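Local coordinates for Dye type peroxidase A (Streptomyces lividans 1326, PDB 6GZW), which probably uses hydrogen peroxide to oxidise dyes and related substrates at a haem iron, as a bacterial dye-decolourising peroxidase, at residues A[218-229]-A[349-360]; A[241-249]-A[280-288]. All coordinates share one frame; numbering follows the deposited sequence. Where two conformers were deposited one is given.

Contact 1: residues A[218-229]-A[349-360]; sequences GSYVVVRRIRML and FIRHEASGLFAV. With HEM (protoporphyrin IX containing Fe), chain C.
The His352 ring carries Ile226 over one face and meets Arg224 at its edge, where the haem methyl CMC also lies. Ile226 CD1 makes a CH-pi contact 3.9 Å from the ring centroid of His352, the two side chains running alongside each other. At the edge, Arg224 NE donates a nearly straight bond to His352 ND1 (3.0 Å). The acceptor lies in the guanidinium plane, while the donor is tilted 18° from the ring plane. The two planes stand 67° apart. With CG beside the backbone N (chi1 -53°) and further bends at chi2 and chi3, Arg224 curls back across the strand pair, and its NH1 gives a second, more bent bond to Ser355 OG. Its NH2 forms a salt bridge with Asp115, so the buried guanidinium is held by three partners.

Strands 219-228 and 350-360 are antiparallel neighbours within the ferredoxin-like sheet of the C-terminal half of this Dyp-type peroxidase. Their ladder is interrupted by a classic beta bulge, two residues, Glu353 and Ala354, set against the one residue Arg225; Arg225 O takes a nearly straight bond from Glu353 N (2.8 Å).

Arg227 and Arg351, on the face away from His352, share Glu353 OE2 in a salt-bridge network. Arg227 NE reaches the syn side of Glu353 OE2 at 2.9 Å, from well out of the carboxylate plane, and Arg351 NE takes its anti lone pair at 3.0 Å. The shared carboxylate probably offsets the like charges of the two arginines. Water 1 joins Arg225 NE to Glu353 OE1, while Arg225 NH2 forms salt bridges with Asp308 and Asp317.

Towards the haem, Ile226 CG2 packs against Ile350 CB at 3.6 Å, and both isoleucines touch vinyl carbon CBB. Met228 CE rests 3.7 Å from haem methyl CMB.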
loop_
_atom_site.group_PDB
_atom_site.type_symbol
_atom_site.label_atom_id
_atom_site.label_comp_id
_atom_site.label_asym_id
_atom_site.label_seq_id
_atom_site.Cartn_x
_atom_site.Cartn_y
_atom_site.Cartn_z
ATOM N N GLY A 218 30.170 1.058 0.199
ATOM C CA GLY A 218 28.937 0.323 -0.067
ATOM C C GLY A 218 28.502 -0.550 1.089
ATOM O O GLY A 218 29.126 -0.565 2.161
ATOM N N SER A 219 27.408 -1.273 0.895
ATOM C CA SER A 219 26.915 -2.225 1.903
ATOM C C SER A 219 26.289 -3.408 1.188
ATOM O O SER A 219 25.929 -3.283 0.019
ATOM C CB SER A 219 25.910 -1.552 2.822
ATOM O OG SER A 219 25.578 -2.390 3.922
ATOM N N TYR A 220 26.170 -4.546 1.875
ATOM C CA TYR A 220 25.523 -5.741 1.337
ATOM C C TYR A 220 24.124 -5.803 1.967
ATOM O O TYR A 220 23.987 -5.719 3.181
ATOM C CB TYR A 220 26.327 -7.022 1.603
ATOM C CG TYR A 220 27.602 -6.967 0.810
ATOM C CD1 TYR A 220 27.622 -7.361 -0.526
ATOM C CD2 TYR A 220 28.745 -6.428 1.351
ATOM C CE1 TYR A 220 28.760 -7.228 -1.296
ATOM C CE2 TYR A 220 29.902 -6.302 0.584
ATOM C CZ TYR A 220 29.891 -6.709 -0.728
ATOM O OH TYR A 220 30.996 -6.607 -1.521
ATOM N N VAL A 221 23.111 -5.941 1.112
ATOM C CA VAL A 221 21.718 -6.089 1.559
ATOM C C VAL A 221 21.281 -7.546 1.396
ATOM O O VAL A 221 21.573 -8.187 0.379
ATOM C CB VAL A 221 20.785 -5.090 0.835
ATOM C CG1 VAL A 221 20.672 -5.354 -0.648
ATOM C CG2 VAL A 221 19.391 -5.072 1.468
ATOM N N VAL A 222 20.611 -8.072 2.418
ATOM C CA VAL A 222 19.882 -9.327 2.310
ATOM C C VAL A 222 18.417 -8.977 2.486
ATOM O O VAL A 222 18.048 -8.373 3.498
ATOM C CB VAL A 222 20.340 -10.361 3.358
ATOM C CG1 VAL A 222 19.431 -11.592 3.353
ATOM C CG2 VAL A 222 21.797 -10.723 3.100
ATOM N N VAL A 223 17.620 -9.303 1.467
ATOM C CA VAL A 223 16.164 -9.152 1.448
ATOM C C VAL A 223 15.589 -10.531 1.720
ATOM O O VAL A 223 16.008 -11.510 1.081
ATOM C CB VAL A 223 15.706 -8.682 0.061
ATOM C CG1 VAL A 223 14.189 -8.591 -0.032
ATOM C CG2 VAL A 223 16.358 -7.364 -0.281
ATOM N N ARG A 224 14.624 -10.606 2.637
ATOM C CA ARG A 224 13.843 -11.837 2.859
ATOM C C ARG A 224 12.381 -11.496 2.908
ATOM O O ARG A 224 11.975 -10.615 3.680
ATOM C CB ARG A 224 14.241 -12.531 4.182
ATOM C CG ARG A 224 15.744 -12.790 4.315
ATOM C CD ARG A 224 16.248 -13.902 3.413
ATOM N NE ARG A 224 15.905 -15.215 3.955
ATOM C CZ ARG A 224 16.524 -16.355 3.655
ATOM N NH1 ARG A 224 17.499 -16.396 2.732
ATOM N NH2 ARG A 224 16.144 -17.488 4.270
ATOM N N ARG A 225 11.584 -12.175 2.080
ATOM C CA ARG A 225 10.144 -12.056 2.128
ATOM C C ARG A 225 9.722 -13.094 3.171
ATOM O O ARG A 225 9.703 -14.280 2.872
ATOM C CB ARG A 225 9.492 -12.347 0.768
ATOM C CG ARG A 225 7.970 -12.172 0.764
ATOM C CD ARG A 225 7.363 -12.737 -0.508
ATOM N NE ARG A 225 5.908 -12.587 -0.555
ATOM C CZ ARG A 225 5.273 -11.446 -0.847
ATOM N NH1 ARG A 225 5.953 -10.332 -1.081
ATOM N NH2 ARG A 225 3.949 -11.409 -0.880
ATOM N N ILE A 226 9.350 -12.625 4.369
ATOM C CA ILE A 226 9.040 -13.533 5.459
ATOM C C ILE A 226 7.552 -13.436 5.748
ATOM O O ILE A 226 7.076 -12.422 6.256
ATOM C CB ILE A 226 9.852 -13.203 6.724
ATOM C CG1 ILE A 226 11.340 -13.095 6.398
ATOM C CG2 ILE A 226 9.614 -14.268 7.779
ATOM C CD1 ILE A 226 12.186 -12.708 7.589
ATOM N N ARG A 227 6.812 -14.500 5.417
ATOM C CA ARG A 227 5.408 -14.533 5.696
ATOM C C ARG A 227 5.210 -14.748 7.167
ATOM O O ARG A 227 5.930 -15.521 7.794
ATOM C CB ARG A 227 4.709 -15.652 4.914
ATOM C CG ARG A 227 3.205 -15.722 5.170
ATOM C CD ARG A 227 2.469 -16.410 4.040
ATOM N NE ARG A 227 2.778 -17.841 3.946
ATOM C CZ ARG A 227 2.142 -18.799 4.604
ATOM N NH1 ARG A 227 1.180 -18.526 5.475
ATOM N NH2 ARG A 227 2.484 -20.063 4.389
ATOM N N MET A 228 4.294 -14.009 7.745
ATOM C CA MET A 228 3.928 -14.252 9.124
ATOM C C MET A 228 2.752 -15.207 9.171
ATOM O O MET A 228 1.759 -14.983 8.541
ATOM C CB MET A 228 3.592 -12.957 9.843
ATOM C CG MET A 228 4.794 -12.053 10.065
ATOM S SD MET A 228 4.281 -10.378 10.478
ATOM C CE MET A 228 5.805 -9.806 11.202
ATOM N N LEU A 229 2.854 -16.261 9.975
ATOM C CA LEU A 229 1.778 -17.236 10.121
ATOM C C LEU A 229 0.810 -16.673 11.152
ATOM O O LEU A 229 0.655 -17.190 12.257
ATOM C CB LEU A 229 2.335 -18.619 10.548
ATOM C CG LEU A 229 3.347 -19.222 9.561
ATOM C CD1 LEU A 229 3.721 -20.636 9.972
ATOM C CD2 LEU A 229 2.865 -19.224 8.128
ATOM N N PHE A 349 6.551 -19.513 13.653
ATOM C CA PHE A 349 5.449 -18.586 13.292
ATOM C C PHE A 349 5.732 -17.742 12.078
ATOM O O PHE A 349 4.960 -16.819 11.775
ATOM C CB PHE A 349 5.152 -17.695 14.488
ATOM C CG PHE A 349 4.749 -18.489 15.681
ATOM C CD1 PHE A 349 3.488 -19.076 15.738
ATOM C CD2 PHE A 349 5.639 -18.697 16.718
ATOM C CE1 PHE A 349 3.145 -19.882 16.814
ATOM C CE2 PHE A 349 5.302 -19.480 17.790
ATOM C CZ PHE A 349 4.056 -20.084 17.838
ATOM N N ILE A 350 6.826 -18.061 11.386
ATOM C CA ILE A 350 7.198 -17.371 10.178
ATOM C C ILE A 350 7.638 -18.351 9.062
ATOM O O ILE A 350 7.970 -19.517 9.311
ATOM C CB ILE A 350 8.292 -16.327 10.435
ATOM C CG1 ILE A 350 9.592 -16.996 10.934
ATOM C CG2 ILE A 350 7.812 -15.226 11.381
ATOM C CD1 ILE A 350 10.773 -16.062 10.990
ATOM N N ARG A 351 7.620 -17.878 7.817
ATOM C CA ARG A 351 8.116 -18.703 6.712
ATOM C C ARG A 351 8.851 -17.840 5.706
ATOM O O ARG A 351 8.265 -16.907 5.130
ATOM C CB ARG A 351 6.962 -19.475 6.058
ATOM C CG ARG A 351 7.402 -20.837 5.555
ATOM C CD ARG A 351 6.220 -21.761 5.255
ATOM N NE ARG A 351 5.800 -21.524 3.894
ATOM C CZ ARG A 351 5.647 -22.430 2.939
ATOM N NH1 ARG A 351 5.821 -23.744 3.146
ATOM N NH2 ARG A 351 5.227 -21.997 1.759
ATOM N N HIS A 352 10.144 -18.103 5.537
ATOM C CA HIS A 352 10.940 -17.353 4.575
ATOM C C HIS A 352 10.601 -17.854 3.162
ATOM O O HIS A 352 10.834 -19.033 2.800
ATOM C CB HIS A 352 12.426 -17.541 4.824
ATOM C CG HIS A 352 12.944 -16.887 6.066
ATOM N ND1 HIS A 352 13.909 -15.898 6.038
ATOM C CD2 HIS A 352 12.683 -17.120 7.375
ATOM C CE1 HIS A 352 14.198 -15.533 7.279
ATOM N NE2 HIS A 352 13.481 -16.270 8.109
ATOM N N GLU A 353 10.016 -16.985 2.347
ATOM C CA GLU A 353 9.485 -17.388 1.043
ATOM C C GLU A 353 10.141 -16.760 -0.176
ATOM O O GLU A 353 9.805 -17.144 -1.294
ATOM C CB GLU A 353 7.965 -17.180 1.005
ATOM C CG GLU A 353 7.249 -18.144 1.970
ATOM C CD GLU A 353 5.746 -18.014 2.020
ATOM O OE1 GLU A 353 5.157 -17.135 1.369
ATOM O OE2 GLU A 353 5.158 -18.840 2.730
ATOM N N ALA A 354 11.042 -15.788 0.027
ATOM C CA ALA A 354 11.888 -15.289 -1.060
ATOM C C ALA A 354 13.130 -14.674 -0.460
ATOM O O ALA A 354 13.111 -14.288 0.721
ATOM C CB ALA A 354 11.134 -14.298 -1.925
ATOM N N SER A 355 14.199 -14.545 -1.260
ATOM C CA SER A 355 15.475 -14.073 -0.751
ATOM C C SER A 355 16.250 -13.348 -1.833
ATOM O O SER A 355 16.117 -13.662 -2.986
ATOM C CB SER A 355 16.312 -15.254 -0.304
ATOM O OG SER A 355 17.550 -14.809 0.230
ATOM N N GLY A 356 17.090 -12.412 -1.441
ATOM C CA GLY A 356 18.009 -11.759 -2.401
ATOM C C GLY A 356 19.199 -11.254 -1.610
ATOM O O GLY A 356 19.055 -10.864 -0.463
ATOM N N LEU A 357 20.375 -11.329 -2.219
ATOM C CA LEU A 357 21.610 -10.804 -1.662
ATOM C C LEU A 357 22.234 -9.896 -2.709
ATOM O O LEU A 357 22.539 -10.371 -3.810
ATOM C CB LEU A 357 22.571 -11.944 -1.298
ATOM C CG LEU A 357 24.038 -11.624 -1.048
ATOM C CD1 LEU A 357 24.206 -10.624 0.070
ATOM C CD2 LEU A 357 24.808 -12.906 -0.763
ATOM N N PHE A 358 22.345 -8.589 -2.419
ATOM C CA PHE A 358 22.849 -7.628 -3.413
ATOM C C PHE A 358 23.988 -6.759 -2.883
ATOM O O PHE A 358 24.018 -6.416 -1.690
ATOM C CB PHE A 358 21.703 -6.774 -3.966
ATOM C CG PHE A 358 20.514 -7.580 -4.439
ATOM C CD1 PHE A 358 20.526 -8.244 -5.662
ATOM C CD2 PHE A 358 19.384 -7.695 -3.640
ATOM C CE1 PHE A 358 19.437 -8.984 -6.079
ATOM C CE2 PHE A 358 18.285 -8.440 -4.058
ATOM C CZ PHE A 358 18.298 -9.088 -5.280
ATOM N N ALA A 359 24.921 -6.434 -3.787
ATOM C CA ALA A 359 26.017 -5.520 -3.509
ATOM C C ALA A 359 25.589 -4.106 -3.857
ATOM O O ALA A 359 25.394 -3.785 -5.045
ATOM C CB ALA A 359 27.242 -5.899 -4.327
ATOM N N VAL A 360 25.487 -3.250 -2.858
ATOM C CA VAL A 360 24.967 -1.905 -3.017
ATOM C C VAL A 360 26.169 -0.967 -2.856
ATOM O O VAL A 360 26.634 -0.734 -1.732
ATOM C CB VAL A 360 23.862 -1.654 -1.974
ATOM C CG1 VAL A 360 23.434 -0.205 -1.904
ATOM C CG2 VAL A 360 22.646 -2.546 -2.265
HETATM C CHA HEM C . 15.141 -7.806 17.002
HETATM C CHB HEM C . 10.915 -9.300 15.172
HETATM C CHC HEM C . 13.332 -11.624 11.659
HETATM C CHD HEM C . 17.523 -10.127 13.489
HETATM C C1A HEM C . 13.798 -8.009 16.815
HETATM C C2A HEM C . 12.780 -7.535 17.695
HETATM C C3A HEM C . 11.603 -7.963 17.172
HETATM C C4A HEM C . 11.889 -8.705 15.979
HETATM C CMA HEM C . 10.211 -7.706 17.696
HETATM C CAA HEM C . 12.963 -6.727 18.973
HETATM C CBA HEM C . 12.959 -5.211 18.841
HETATM C CGA HEM C . 14.170 -4.720 18.121
HETATM O O1A HEM C . 15.276 -4.541 18.699
HETATM O O2A HEM C . 14.103 -4.493 16.879
HETATM C C1B HEM C . 11.215 -10.054 14.023
HETATM C C2B HEM C . 10.234 -10.616 13.155
HETATM C C3B HEM C . 10.876 -11.282 12.159
HETATM C C4B HEM C . 12.333 -11.096 12.439
HETATM C CMB HEM C . 8.750 -10.528 13.345
HETATM C CAB HEM C . 10.330 -11.960 10.965
HETATM C CBB HEM C . 9.171 -11.659 10.403
HETATM C C1C HEM C . 14.686 -11.470 11.864
HETATM C C2C HEM C . 15.696 -12.029 11.040
HETATM C C3C HEM C . 16.902 -11.613 11.578
HETATM C C4C HEM C . 16.599 -10.769 12.707
HETATM C CMC HEM C . 15.523 -12.924 9.852
HETATM C CAC HEM C . 18.289 -11.942 11.174
HETATM C CBC HEM C . 18.707 -13.012 10.480
HETATM C C1D HEM C . 17.147 -9.317 14.567
HETATM C C2D HEM C . 18.180 -8.594 15.332
HETATM C C3D HEM C . 17.528 -7.946 16.317
HETATM C C4D HEM C . 16.089 -8.289 16.128
HETATM C CMD HEM C . 19.678 -8.551 15.048
HETATM C CAD HEM C . 18.170 -7.065 17.376
HETATM C CBD HEM C . 18.709 -7.877 18.558
HETATM C CGD HEM C . 19.394 -6.980 19.542
HETATM O O1D HEM C . 18.768 -6.527 20.541
HETATM O O2D HEM C . 20.587 -6.669 19.345
HETATM N NA HEM C . 13.252 -8.808 15.822
HETATM N NB HEM C . 12.429 -10.389 13.570
HETATM N NC HEM C . 15.233 -10.771 12.888
HETATM N ND HEM C . 15.929 -9.189 15.123
HETATM FE FE HEM C . 14.240 -9.791 14.395
HETATM O O HOH W 1 4.490 -14.464 1.274
HETATM O O HOH W 2 14.151 -8.217 13.192
#

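Contact 2: residues A[241-249]-A[280-288]; sequences QEDVIGRRK and VPINAHARI. With HEM (protoporphyrin IX containing Fe), chain C.
The Ile245 side chain runs beside that of His285, both directed at the haem, and two backbone bonds tie their segments together. His285 N donates to Val244 O (2.9 Å, 171°), and Ala286 N donates to Ile245 O (2.8 Å, 152°). The last turn of helix 238-245 thus receives N-H groups from the start of helix 285-288.

The same segment, 280-288, supplies the metal ligand. His285 CG is anti to the backbone N (chi1 -176°), and the imidazole reaches the haem with NE2 2.1 Å from the iron; water 2 is the other axial ligand. On the far side of the ring ND1 is hydrogen-bonded to Asp344, the proximal histidine-aspartate pairing familiar in haem peroxidases, and this second hold helps fix the rotation of the ring.

Apolar packing centres on Ile245. Its CD1 lies 4.0 Å from His285 CB, and Ile245 CG2 touches both Ala286 CB and haem methyl CMA. An alanine in place of Ile245 would remove these branches and is likely to open a gap beside the haem methyl and leave the His285 side chain less firmly supported. Farther out, the Pro281 ring rests against the Asp243 carbonyl, its CG 3.5 Å from Asp243 O. Gly246 follows the helix with positive phi; a side chain there would jam against the preceding carbonyl oxygen and crowd Val280 and Ala284.

Water-mediated links complete the join: water 3 donates to Asp243 O and Asn283 OD1, while water 4 connects Arg247 NH2, Ala286 O and haem propionate oxygen O1D. Arg247 NH1 is hydrogen-bonded to Gly252 O.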
loop_
_atom_site.group_PDB
_atom_site.type_symbol
_atom_site.label_atom_id
_atom_site.label_comp_id
_atom_site.label_asym_id
_atom_site.label_seq_id
_atom_site.Cartn_x
_atom_site.Cartn_y
_atom_site.Cartn_z
ATOM N N GLN A 241 3.287 -14.966 23.424
ATOM C CA GLN A 241 3.868 -14.116 22.382
ATOM C C GLN A 241 5.079 -13.342 22.893
ATOM O O GLN A 241 6.058 -13.169 22.149
ATOM C CB GLN A 241 2.823 -13.151 21.855
ATOM C CG GLN A 241 1.755 -13.781 20.998
ATOM C CD GLN A 241 0.824 -12.735 20.386
ATOM O OE1 GLN A 241 0.817 -11.573 20.806
ATOM N NE2 GLN A 241 0.003 -13.147 19.419
ATOM N N GLU A 242 5.013 -12.864 24.138
ATOM C CA GLU A 242 6.089 -12.107 24.711
ATOM C C GLU A 242 7.291 -13.032 24.977
ATOM O O GLU A 242 8.456 -12.653 24.789
ATOM C CB GLU A 242 5.618 -11.317 25.953
ATOM C CG GLU A 242 4.702 -10.160 25.530
ATOM C CD GLU A 242 4.237 -9.227 26.618
ATOM O OE1 GLU A 242 4.219 -9.608 27.808
ATOM O OE2 GLU A 242 3.848 -8.078 26.260
ATOM N N ASP A 243 7.026 -14.272 25.372
ATOM C CA ASP A 243 8.144 -15.247 25.500
ATOM C C ASP A 243 8.841 -15.577 24.180
ATOM O O ASP A 243 10.020 -15.878 24.188
ATOM C CB ASP A 243 7.687 -16.564 26.158
ATOM C CG ASP A 243 7.588 -16.461 27.658
ATOM O OD1 ASP A 243 8.027 -15.473 28.251
ATOM O OD2 ASP A 243 6.999 -17.376 28.257
ATOM N N VAL A 244 8.134 -15.518 23.046
ATOM C CA VAL A 244 8.782 -15.770 21.743
ATOM C C VAL A 244 9.841 -14.725 21.438
ATOM O O VAL A 244 10.928 -15.064 20.967
ATOM C CB VAL A 244 7.734 -15.847 20.592
ATOM C CG1 VAL A 244 8.396 -15.769 19.215
ATOM C CG2 VAL A 244 6.947 -17.130 20.725
ATOM N N ILE A 245 9.547 -13.466 21.772
ATOM C CA ILE A 245 10.481 -12.363 21.459
ATOM C C ILE A 245 11.432 -12.068 22.622
ATOM O O ILE A 245 12.592 -11.772 22.385
ATOM C CB ILE A 245 9.704 -11.073 21.094
ATOM C CG1 ILE A 245 8.858 -11.290 19.841
ATOM C CG2 ILE A 245 10.649 -9.884 20.935
ATOM C CD1 ILE A 245 9.654 -11.666 18.600
ATOM N N GLY A 246 10.936 -12.133 23.861
ATOM C CA GLY A 246 11.712 -11.661 25.020
ATOM C C GLY A 246 11.551 -10.182 25.357
ATOM O O GLY A 246 12.285 -9.623 26.203
ATOM N N ARG A 247 10.570 -9.536 24.717
ATOM C CA ARG A 247 10.236 -8.151 24.955
ATOM C C ARG A 247 8.714 -8.000 24.985
ATOM O O ARG A 247 7.989 -8.765 24.354
ATOM C CB ARG A 247 10.794 -7.249 23.852
ATOM C CG ARG A 247 12.292 -7.070 23.924
ATOM C CD ARG A 247 12.880 -6.323 22.745
ATOM N NE ARG A 247 14.329 -6.115 22.884
ATOM C CZ ARG A 247 14.897 -5.177 23.655
ATOM N NH1 ARG A 247 14.169 -4.349 24.384
ATOM N NH2 ARG A 247 16.239 -5.053 23.673
ATOM N N ARG A 248 8.238 -7.031 25.752
ATOM C CA ARG A 248 6.828 -6.784 25.915
ATOM C C ARG A 248 6.244 -6.138 24.664
ATOM O O ARG A 248 6.897 -5.320 24.006
ATOM C CB ARG A 248 6.580 -5.849 27.103
ATOM C CG ARG A 248 7.117 -6.372 28.427
ATOM C CD ARG A 248 6.471 -5.672 29.615
ATOM N NE ARG A 248 6.932 -4.290 29.817
ATOM C CZ ARG A 248 7.732 -3.870 30.806
ATOM N NH1 ARG A 248 8.225 -4.723 31.715
ATOM N NH2 ARG A 248 8.042 -2.574 30.898
ATOM N N LYS A 249 4.996 -6.472 24.368
ATOM C CA LYS A 249 4.299 -5.889 23.218
ATOM C C LYS A 249 3.888 -4.450 23.499
ATOM O O LYS A 249 3.935 -3.611 22.584
ATOM C CB LYS A 249 3.076 -6.721 22.818
ATOM C CG LYS A 249 3.415 -8.142 22.392
ATOM C CD LYS A 249 2.258 -8.853 21.687
ATOM C CE LYS A 249 2.166 -8.504 20.220
ATOM N NZ LYS A 249 0.909 -9.017 19.635
ATOM N N VAL A 280 13.967 -13.869 30.422
ATOM C CA VAL A 280 14.015 -13.782 28.950
ATOM C C VAL A 280 14.349 -15.184 28.470
ATOM O O VAL A 280 15.461 -15.659 28.718
ATOM C CB VAL A 280 15.076 -12.798 28.458
ATOM C CG1 VAL A 280 15.157 -12.831 26.941
ATOM C CG2 VAL A 280 14.755 -11.391 28.919
ATOM N N PRO A 281 13.405 -15.891 27.820
ATOM C CA PRO A 281 13.688 -17.291 27.506
ATOM C C PRO A 281 14.968 -17.537 26.713
ATOM O O PRO A 281 15.431 -16.661 25.986
ATOM C CB PRO A 281 12.454 -17.747 26.731
ATOM C CG PRO A 281 11.369 -16.865 27.247
ATOM C CD PRO A 281 12.016 -15.535 27.495
ATOM N N ILE A 282 15.544 -18.723 26.896
ATOM C CA ILE A 282 16.798 -19.119 26.235
ATOM C C ILE A 282 16.748 -19.068 24.711
ATOM O O ILE A 282 17.770 -18.877 24.063
ATOM C CB ILE A 282 17.239 -20.542 26.708
ATOM C CG1 ILE A 282 18.713 -20.822 26.373
ATOM C CG2 ILE A 282 16.338 -21.644 26.139
ATOM C CD1 ILE A 282 19.679 -19.995 27.167
ATOM N N ASN A 283 15.556 -19.287 24.152
ATOM C CA ASN A 283 15.352 -19.276 22.696
ATOM C C ASN A 283 14.567 -18.047 22.244
ATOM O O ASN A 283 14.044 -18.059 21.125
ATOM C CB ASN A 283 14.643 -20.553 22.229
ATOM C CG ASN A 283 13.248 -20.733 22.848
ATOM O OD1 ASN A 283 12.863 -20.026 23.781
ATOM N ND2 ASN A 283 12.474 -21.676 22.300
ATOM N N ALA A 284 14.485 -17.000 23.074
ATOM C CA ALA A 284 13.757 -15.776 22.693
ATOM C C ALA A 284 14.488 -15.077 21.558
ATOM O O ALA A 284 15.689 -14.894 21.605
ATOM C CB ALA A 284 13.621 -14.833 23.866
ATOM N N HIS A 285 13.741 -14.619 20.559
ATOM C CA HIS A 285 14.324 -13.949 19.381
ATOM C C HIS A 285 15.243 -12.773 19.722
ATOM O O HIS A 285 16.350 -12.653 19.181
ATOM C CB HIS A 285 13.166 -13.479 18.508
ATOM C CG HIS A 285 13.596 -12.852 17.230
ATOM N ND1 HIS A 285 13.990 -13.592 16.138
ATOM C CD2 HIS A 285 13.704 -11.554 16.887
ATOM C CE1 HIS A 285 14.309 -12.762 15.154
ATOM N NE2 HIS A 285 14.146 -11.519 15.590
ATOM N N ALA A 286 14.780 -11.910 20.607
ATOM C CA ALA A 286 15.554 -10.722 21.000
ATOM C C ALA A 286 16.699 -11.016 21.979
ATOM O O ALA A 286 17.484 -10.095 22.311
ATOM C CB ALA A 286 14.645 -9.604 21.518
ATOM N N ARG A 287 16.819 -12.266 22.428
ATOM C CA ARG A 287 18.064 -12.724 23.053
ATOM C C ARG A 287 19.049 -13.222 21.998
ATOM O O ARG A 287 20.160 -12.718 21.867
ATOM C CB ARG A 287 17.795 -13.858 24.055
ATOM C CG ARG A 287 19.060 -14.480 24.645
ATOM C CD ARG A 287 18.740 -15.789 25.362
ATOM N NE ARG A 287 18.114 -15.545 26.649
ATOM C CZ ARG A 287 18.762 -15.351 27.795
ATOM N NH1 ARG A 287 20.084 -15.323 27.854
ATOM N NH2 ARG A 287 18.069 -15.115 28.908
ATOM N N ILE A 288 18.618 -14.215 21.233
ATOM C CA ILE A 288 19.543 -14.959 20.385
ATOM C C ILE A 288 20.047 -14.216 19.127
ATOM O O ILE A 288 21.035 -14.629 18.523
ATOM C CB ILE A 288 19.023 -16.367 20.066
ATOM C CG1 ILE A 288 17.830 -16.325 19.117
ATOM C CG2 ILE A 288 18.707 -17.127 21.373
ATOM C CD1 ILE A 288 17.353 -17.702 18.711
HETATM C CHA HEM C . 15.141 -7.806 17.002
HETATM C CHB HEM C . 10.915 -9.300 15.172
HETATM C CHC HEM C . 13.332 -11.624 11.659
HETATM C CHD HEM C . 17.523 -10.127 13.489
HETATM C C1A HEM C . 13.798 -8.009 16.815
HETATM C C2A HEM C . 12.780 -7.535 17.695
HETATM C C3A HEM C . 11.603 -7.963 17.172
HETATM C C4A HEM C . 11.889 -8.705 15.979
HETATM C CMA HEM C . 10.211 -7.706 17.696
HETATM C CAA HEM C . 12.963 -6.727 18.973
HETATM C CBA HEM C . 12.959 -5.211 18.841
HETATM C CGA HEM C . 14.170 -4.720 18.121
HETATM O O1A HEM C . 15.276 -4.541 18.699
HETATM O O2A HEM C . 14.103 -4.493 16.879
HETATM C C1B HEM C . 11.215 -10.054 14.023
HETATM C C2B HEM C . 10.234 -10.616 13.155
HETATM C C3B HEM C . 10.876 -11.282 12.159
HETATM C C4B HEM C . 12.333 -11.096 12.439
HETATM C CMB HEM C . 8.750 -10.528 13.345
HETATM C CAB HEM C . 10.330 -11.960 10.965
HETATM C CBB HEM C . 9.171 -11.659 10.403
HETATM C C1C HEM C . 14.686 -11.470 11.864
HETATM C C2C HEM C . 15.696 -12.029 11.040
HETATM C C3C HEM C . 16.902 -11.613 11.578
HETATM C C4C HEM C . 16.599 -10.769 12.707
HETATM C CMC HEM C . 15.523 -12.924 9.852
HETATM C CAC HEM C . 18.289 -11.942 11.174
HETATM C CBC HEM C . 18.707 -13.012 10.480
HETATM C C1D HEM C . 17.147 -9.317 14.567
HETATM C C2D HEM C . 18.180 -8.594 15.332
HETATM C C3D HEM C . 17.528 -7.946 16.317
HETATM C C4D HEM C . 16.089 -8.289 16.128
HETATM C CMD HEM C . 19.678 -8.551 15.048
HETATM C CAD HEM C . 18.170 -7.065 17.376
HETATM C CBD HEM C . 18.709 -7.877 18.558
HETATM C CGD HEM C . 19.394 -6.980 19.542
HETATM O O1D HEM C . 18.768 -6.527 20.541
HETATM O O2D HEM C . 20.587 -6.669 19.345
HETATM N NA HEM C . 13.252 -8.808 15.822
HETATM N NB HEM C . 12.429 -10.389 13.570
HETATM N NC HEM C . 15.233 -10.771 12.888
HETATM N ND HEM C . 15.929 -9.189 15.123
HETATM FE FE HEM C . 14.240 -9.791 14.395
HETATM O O HOH W 3 10.406 -18.500 24.075
HETATM O O HOH W 4 18.098 -7.474 23.035
HETATM O O HOH W 2 14.151 -8.217 13.192
#

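Contacts 1 and 2 belong to the same C-terminal Dyp-type family region, their centres about 21 Å apart, and both touch the haem. Along the chain the order is 218-229, 241-249, 280-288, 349-360, which nests contact 2 inside the loop closed by contact 1. Contact 1 joins two neighbouring strands in the middle of the eight-strand antiparallel sheet, near the centre of the chain; contact 2 joins two short helical segments farther out. The sheet thus borders the cofactor at its vinyl and methyl groups, while the helical pair supplies the proximal ligand. The two contacts meet where Phe349 CE2 packs 4.1 Å from Val244 CG2.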